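Local coordinates for protein amine Dehydrogenase (Pseudomonas putida, PDB 1JMX) that probably relays electrons released by amine oxidation through two covalently bound c-type hemes, as the diheme subunit of a quinohemoprotein amine dehydrogenase, at residues L64-D76 against E163-P175. Sequence-based numbering, arbitrary orientation.
Sequences LADKQGLAPSETD and ESAAWAEWQKARP
Trp167 and Trp170 of helix 165-173, which precedes the eight-stranded antiparallel barrel, pack against the loop that leaves helix 54-67 of the cytochrome c-like heme region. The Trp167 indole packs against the turn out of helix 54-67: Gly69 O sits over one face, 3.6 Å from CZ3, while Lys67 O meets the ring edge in plane, 3.3 Å from CZ2. CG of Trp167 is anti to the backbone N (chi1 177°), beside the carbonyl carbon, and from there the six-membered ring reaches the backbone of Lys67 and Gly69; CG of Gln171 backs the opposite face. Farther along the loop, Pro72 crosses Trp170 at about a right angle and makes a CH-pi contact, its CD 3.6 Å from the centroid of the six-membered ring and 18° off the normal. The methyl of Ala71 lies on the helix turn, 3.4 Å from Ala166 O, and also meets CB of Ala166 and CB of Trp170. Replacing Trp170 by an alanine would probably strip the Pro72 ring of its aromatic platform and leave Asn234 O, to which the indole NE1 donates, without that partner. At the far end, Arg174 NH1 gives Asp66 O a weak, bent bond, whereas the Asp66 carboxylate pairs with Lys62. The buried carboxylate of Glu74 ties loop to helix start: OE1 accepts from Ala71 N at 2.8 Å, and OE2 takes a bond from the N-cap residue Ser164, whose OG approaches from above the carboxylate plane, 2.7 Å from Glu74 OE2. In the second shell, Arg31 makes a cation-pi contact with Trp167, a salt bridge to Glu74 and a hydrogen bond to Gly69 O. Ser164 OG itself accepts a weak capping bond from Trp167 N.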
loop_
_atom_site.group_PDB
_atom_site.type_symbol
_atom_site.label_atom_id
_atom_site.label_comp_id
_atom_site.label_asym_id
_atom_site.label_seq_id
_atom_site.Cartn_x
_atom_site.Cartn_y
_atom_site.Cartn_z
ATOM N N LEU A 64 -23.045 1.608 -16.852
ATOM C CA LEU A 64 -23.038 0.696 -15.714
ATOM C C LEU A 64 -23.278 1.381 -14.369
ATOM O O LEU A 64 -23.926 0.820 -13.498
ATOM C CB LEU A 64 -21.737 -0.099 -15.711
ATOM C CG LEU A 64 -21.587 -0.956 -16.968
ATOM C CD1 LEU A 64 -20.160 -1.426 -17.122
ATOM C CD2 LEU A 64 -22.563 -2.123 -16.908
ATOM N N ALA A 65 -22.803 2.613 -14.230
ATOM C CA ALA A 65 -22.969 3.373 -12.998
ATOM C C ALA A 65 -24.438 3.725 -12.742
ATOM O O ALA A 65 -24.875 3.797 -11.601
ATOM C CB ALA A 65 -22.112 4.632 -13.040
ATOM N N ASP A 66 -25.189 3.948 -13.814
ATOM C CA ASP A 66 -26.608 4.271 -13.712
ATOM C C ASP A 66 -27.427 3.010 -13.486
ATOM O O ASP A 66 -28.273 2.972 -12.603
ATOM C CB ASP A 66 -27.099 4.962 -14.985
ATOM C CG ASP A 66 -26.683 6.416 -15.074
ATOM O OD1 ASP A 66 -25.688 6.840 -14.445
ATOM O OD2 ASP A 66 -27.363 7.150 -15.806
ATOM N N LYS A 67 -27.172 1.979 -14.291
ATOM C CA LYS A 67 -27.888 0.703 -14.190
ATOM C C LYS A 67 -27.623 -0.036 -12.877
ATOM O O LYS A 67 -28.551 -0.515 -12.212
ATOM C CB LYS A 67 -27.504 -0.213 -15.361
ATOM C CG LYS A 67 -28.620 -0.457 -16.365
ATOM C CD LYS A 67 -29.157 0.868 -16.929
ATOM C CE LYS A 67 -28.034 1.744 -17.513
ATOM N NZ LYS A 67 -28.421 3.158 -17.871
ATOM N N GLN A 68 -26.346 -0.139 -12.523
ATOM C CA GLN A 68 -25.934 -0.837 -11.313
ATOM C C GLN A 68 -25.087 0.023 -10.387
ATOM O O GLN A 68 -23.876 -0.157 -10.267
ATOM C CB GLN A 68 -25.193 -2.112 -11.699
ATOM C CG GLN A 68 -26.073 -3.126 -12.413
ATOM C CD GLN A 68 -25.316 -3.896 -13.466
ATOM O OE1 GLN A 68 -25.825 -4.132 -14.562
ATOM N NE2 GLN A 68 -24.088 -4.275 -13.152
ATOM N N GLY A 69 -25.746 0.967 -9.732
ATOM C CA GLY A 69 -25.059 1.844 -8.808
ATOM C C GLY A 69 -25.517 1.580 -7.390
ATOM O O GLY A 69 -26.188 0.586 -7.115
ATOM N N LEU A 70 -25.130 2.463 -6.481
ATOM C CA LEU A 70 -25.511 2.320 -5.085
ATOM C C LEU A 70 -26.481 3.433 -4.711
ATOM O O LEU A 70 -26.417 4.531 -5.252
ATOM C CB LEU A 70 -24.281 2.427 -4.176
ATOM C CG LEU A 70 -23.061 1.536 -4.381
ATOM C CD1 LEU A 70 -22.078 1.787 -3.252
ATOM C CD2 LEU A 70 -23.462 0.084 -4.400
ATOM N N ALA A 71 -27.403 3.135 -3.809
ATOM C CA ALA A 71 -28.321 4.151 -3.331
ATOM C C ALA A 71 -27.466 5.096 -2.468
ATOM O O ALA A 71 -26.384 4.721 -2.012
ATOM C CB ALA A 71 -29.422 3.512 -2.502
ATOM N N PRO A 72 -27.915 6.345 -2.274
ATOM C CA PRO A 72 -27.142 7.282 -1.461
ATOM C C PRO A 72 -26.781 6.724 -0.084
ATOM O O PRO A 72 -25.626 6.772 0.320
ATOM C CB PRO A 72 -28.073 8.487 -1.368
ATOM C CG PRO A 72 -28.757 8.458 -2.691
ATOM C CD PRO A 72 -29.107 7.005 -2.832
ATOM N N SER A 73 -27.760 6.139 0.597
ATOM C CA SER A 73 -27.547 5.580 1.923
ATOM C C SER A 73 -26.587 4.391 1.957
ATOM O O SER A 73 -26.133 3.996 3.023
ATOM C CB SER A 73 -28.880 5.206 2.565
ATOM O OG SER A 73 -29.539 4.197 1.831
ATOM N N GLU A 74 -26.289 3.813 0.798
ATOM C CA GLU A 74 -25.360 2.691 0.743
ATOM C C GLU A 74 -23.916 3.186 0.683
ATOM O O GLU A 74 -22.982 2.392 0.738
ATOM C CB GLU A 74 -25.676 1.774 -0.440
ATOM C CG GLU A 74 -27.035 1.079 -0.338
ATOM C CD GLU A 74 -27.316 0.171 -1.520
ATOM O OE1 GLU A 74 -27.042 0.566 -2.668
ATOM O OE2 GLU A 74 -27.808 -0.945 -1.301
ATOM N N THR A 75 -23.745 4.501 0.533
ATOM C CA THR A 75 -22.416 5.113 0.512
ATOM C C THR A 75 -22.135 5.847 1.834
ATOM O O THR A 75 -21.023 6.310 2.063
ATOM C CB THR A 75 -22.233 6.126 -0.652
ATOM O OG1 THR A 75 -23.137 7.228 -0.489
ATOM C CG2 THR A 75 -22.462 5.455 -1.993
ATOM N N ASP A 76 -23.158 5.962 2.682
ATOM C CA ASP A 76 -23.037 6.634 3.978
ATOM C C ASP A 76 -21.858 6.154 4.813
ATOM O O ASP A 76 -21.764 4.975 5.161
ATOM C CB ASP A 76 -24.313 6.450 4.804
ATOM C CG ASP A 76 -25.441 7.378 4.378
ATOM O OD1 ASP A 76 -25.254 8.192 3.439
ATOM O OD2 ASP A 76 -26.524 7.291 4.999
ATOM N N GLU A 163 -29.111 -7.114 -3.532
ATOM C CA GLU A 163 -30.439 -6.535 -3.374
ATOM C C GLU A 163 -30.686 -5.962 -1.989
ATOM O O GLU A 163 -30.282 -6.528 -0.975
ATOM C CB GLU A 163 -31.538 -7.538 -3.745
ATOM C CG GLU A 163 -32.380 -7.096 -4.976
ATOM C CD GLU A 163 -33.238 -5.828 -4.740
ATOM O OE1 GLU A 163 -34.470 -5.983 -4.535
ATOM O OE2 GLU A 163 -32.698 -4.685 -4.797
ATOM N N SER A 164 -31.340 -4.809 -1.975
ATOM C CA SER A 164 -31.680 -4.112 -0.748
ATOM C C SER A 164 -32.860 -3.197 -1.054
ATOM O O SER A 164 -33.096 -2.840 -2.211
ATOM C CB SER A 164 -30.481 -3.288 -0.249
ATOM O OG SER A 164 -30.187 -2.214 -1.128
ATOM N N ALA A 165 -33.603 -2.834 -0.016
ATOM C CA ALA A 165 -34.752 -1.957 -0.176
ATOM C C ALA A 165 -34.293 -0.587 -0.668
ATOM O O ALA A 165 -34.937 0.027 -1.516
ATOM C CB ALA A 165 -35.491 -1.827 1.151
ATOM N N ALA A 166 -33.144 -0.149 -0.159
ATOM C CA ALA A 166 -32.550 1.138 -0.510
ATOM C C ALA A 166 -32.337 1.312 -2.008
ATOM O O ALA A 166 -32.665 2.354 -2.579
ATOM C CB ALA A 166 -31.227 1.302 0.228
ATOM N N TRP A 167 -31.764 0.292 -2.638
ATOM C CA TRP A 167 -31.506 0.326 -4.068
ATOM C C TRP A 167 -32.797 0.283 -4.873
ATOM O O TRP A 167 -32.921 0.951 -5.899
ATOM C CB TRP A 167 -30.608 -0.847 -4.470
ATOM C CG TRP A 167 -30.346 -0.915 -5.937
ATOM C CD1 TRP A 167 -30.462 -2.010 -6.738
ATOM C CD2 TRP A 167 -29.933 0.165 -6.786
ATOM N NE1 TRP A 167 -30.147 -1.683 -8.033
ATOM C CE2 TRP A 167 -29.820 -0.354 -8.094
ATOM C CE3 TRP A 167 -29.650 1.524 -6.567
ATOM C CZ2 TRP A 167 -29.434 0.434 -9.185
ATOM C CZ3 TRP A 167 -29.268 2.310 -7.651
ATOM C CH2 TRP A 167 -29.164 1.759 -8.946
ATOM N N ALA A 168 -33.743 -0.531 -4.418
ATOM C CA ALA A 168 -35.031 -0.682 -5.090
ATOM C C ALA A 168 -35.804 0.633 -5.064
ATOM O O ALA A 168 -36.336 1.077 -6.089
ATOM C CB ALA A 168 -35.849 -1.791 -4.413
ATOM N N GLU A 169 -35.837 1.259 -3.887
ATOM C CA GLU A 169 -36.531 2.525 -3.685
ATOM C C GLU A 169 -35.805 3.700 -4.299
ATOM O O GLU A 169 -36.397 4.760 -4.515
ATOM C CB GLU A 169 -36.784 2.756 -2.201
ATOM C CG GLU A 169 -37.948 1.922 -1.691
ATOM C CD GLU A 169 -38.114 1.966 -0.184
ATOM O OE1 GLU A 169 -38.152 0.872 0.437
ATOM O OE2 GLU A 169 -38.231 3.086 0.377
ATOM N N TRP A 170 -34.515 3.524 -4.558
ATOM C CA TRP A 170 -33.745 4.574 -5.186
ATOM C C TRP A 170 -34.001 4.564 -6.698
ATOM O O TRP A 170 -34.107 5.619 -7.317
ATOM C CB TRP A 170 -32.253 4.423 -4.902
ATOM C CG TRP A 170 -31.489 5.493 -5.574
ATOM C CD1 TRP A 170 -30.641 5.355 -6.625
ATOM C CD2 TRP A 170 -31.575 6.895 -5.304
ATOM N NE1 TRP A 170 -30.196 6.583 -7.034
ATOM C CE2 TRP A 170 -30.754 7.548 -6.240
ATOM C CE3 TRP A 170 -32.271 7.663 -4.361
ATOM C CZ2 TRP A 170 -30.605 8.938 -6.268
ATOM C CZ3 TRP A 170 -32.125 9.046 -4.385
ATOM C CH2 TRP A 170 -31.298 9.669 -5.335
ATOM N N GLN A 171 -34.101 3.370 -7.282
ATOM C CA GLN A 171 -34.355 3.229 -8.712
ATOM C C GLN A 171 -35.676 3.880 -9.127
ATOM O O GLN A 171 -35.848 4.266 -10.284
ATOM C CB GLN A 171 -34.380 1.752 -9.113
ATOM C CG GLN A 171 -33.035 1.068 -9.056
ATOM C CD GLN A 171 -33.086 -0.352 -9.594
ATOM O OE1 GLN A 171 -32.870 -0.586 -10.794
ATOM N NE2 GLN A 171 -33.383 -1.312 -8.712
ATOM N N LYS A 172 -36.620 3.958 -8.193
ATOM C CA LYS A 172 -37.915 4.567 -8.468
ATOM C C LYS A 172 -37.941 6.058 -8.133
ATOM O O LYS A 172 -38.506 6.855 -8.890
ATOM C CB LYS A 172 -39.032 3.841 -7.708
ATOM C CG LYS A 172 -39.337 2.425 -8.215
ATOM C CD LYS A 172 -40.300 2.389 -9.419
ATOM C CE LYS A 172 -39.705 2.979 -10.707
ATOM N NZ LYS A 172 -40.229 4.359 -11.030
ATOM N N ALA A 173 -37.299 6.434 -7.028
ATOM C CA ALA A 173 -37.270 7.826 -6.591
ATOM C C ALA A 173 -36.105 8.650 -7.125
ATOM O O ALA A 173 -35.965 9.809 -6.755
ATOM C CB ALA A 173 -37.304 7.895 -5.062
ATOM N N ARG A 174 -35.288 8.073 -8.001
ATOM C CA ARG A 174 -34.125 8.760 -8.576
ATOM C C ARG A 174 -34.494 9.969 -9.439
ATOM O O ARG A 174 -35.128 9.820 -10.490
ATOM C CB ARG A 174 -33.326 7.776 -9.427
ATOM C CG ARG A 174 -32.106 8.358 -10.096
ATOM C CD ARG A 174 -31.570 7.399 -11.145
ATOM N NE ARG A 174 -31.564 6.034 -10.631
ATOM C CZ ARG A 174 -31.122 4.974 -11.298
ATOM N NH1 ARG A 174 -30.641 5.094 -12.532
ATOM N NH2 ARG A 174 -31.130 3.790 -10.704
ATOM N N PRO A 175 -34.051 11.180 -9.042
ATOM C CA PRO A 175 -34.348 12.407 -9.798
ATOM C C PRO A 175 -33.577 12.517 -11.115
ATOM O O PRO A 175 -32.548 11.864 -11.305
ATOM C CB PRO A 175 -33.921 13.508 -8.829
ATOM C CG PRO A 175 -32.737 12.884 -8.144
ATOM C CD PRO A 175 -33.249 11.488 -7.842
#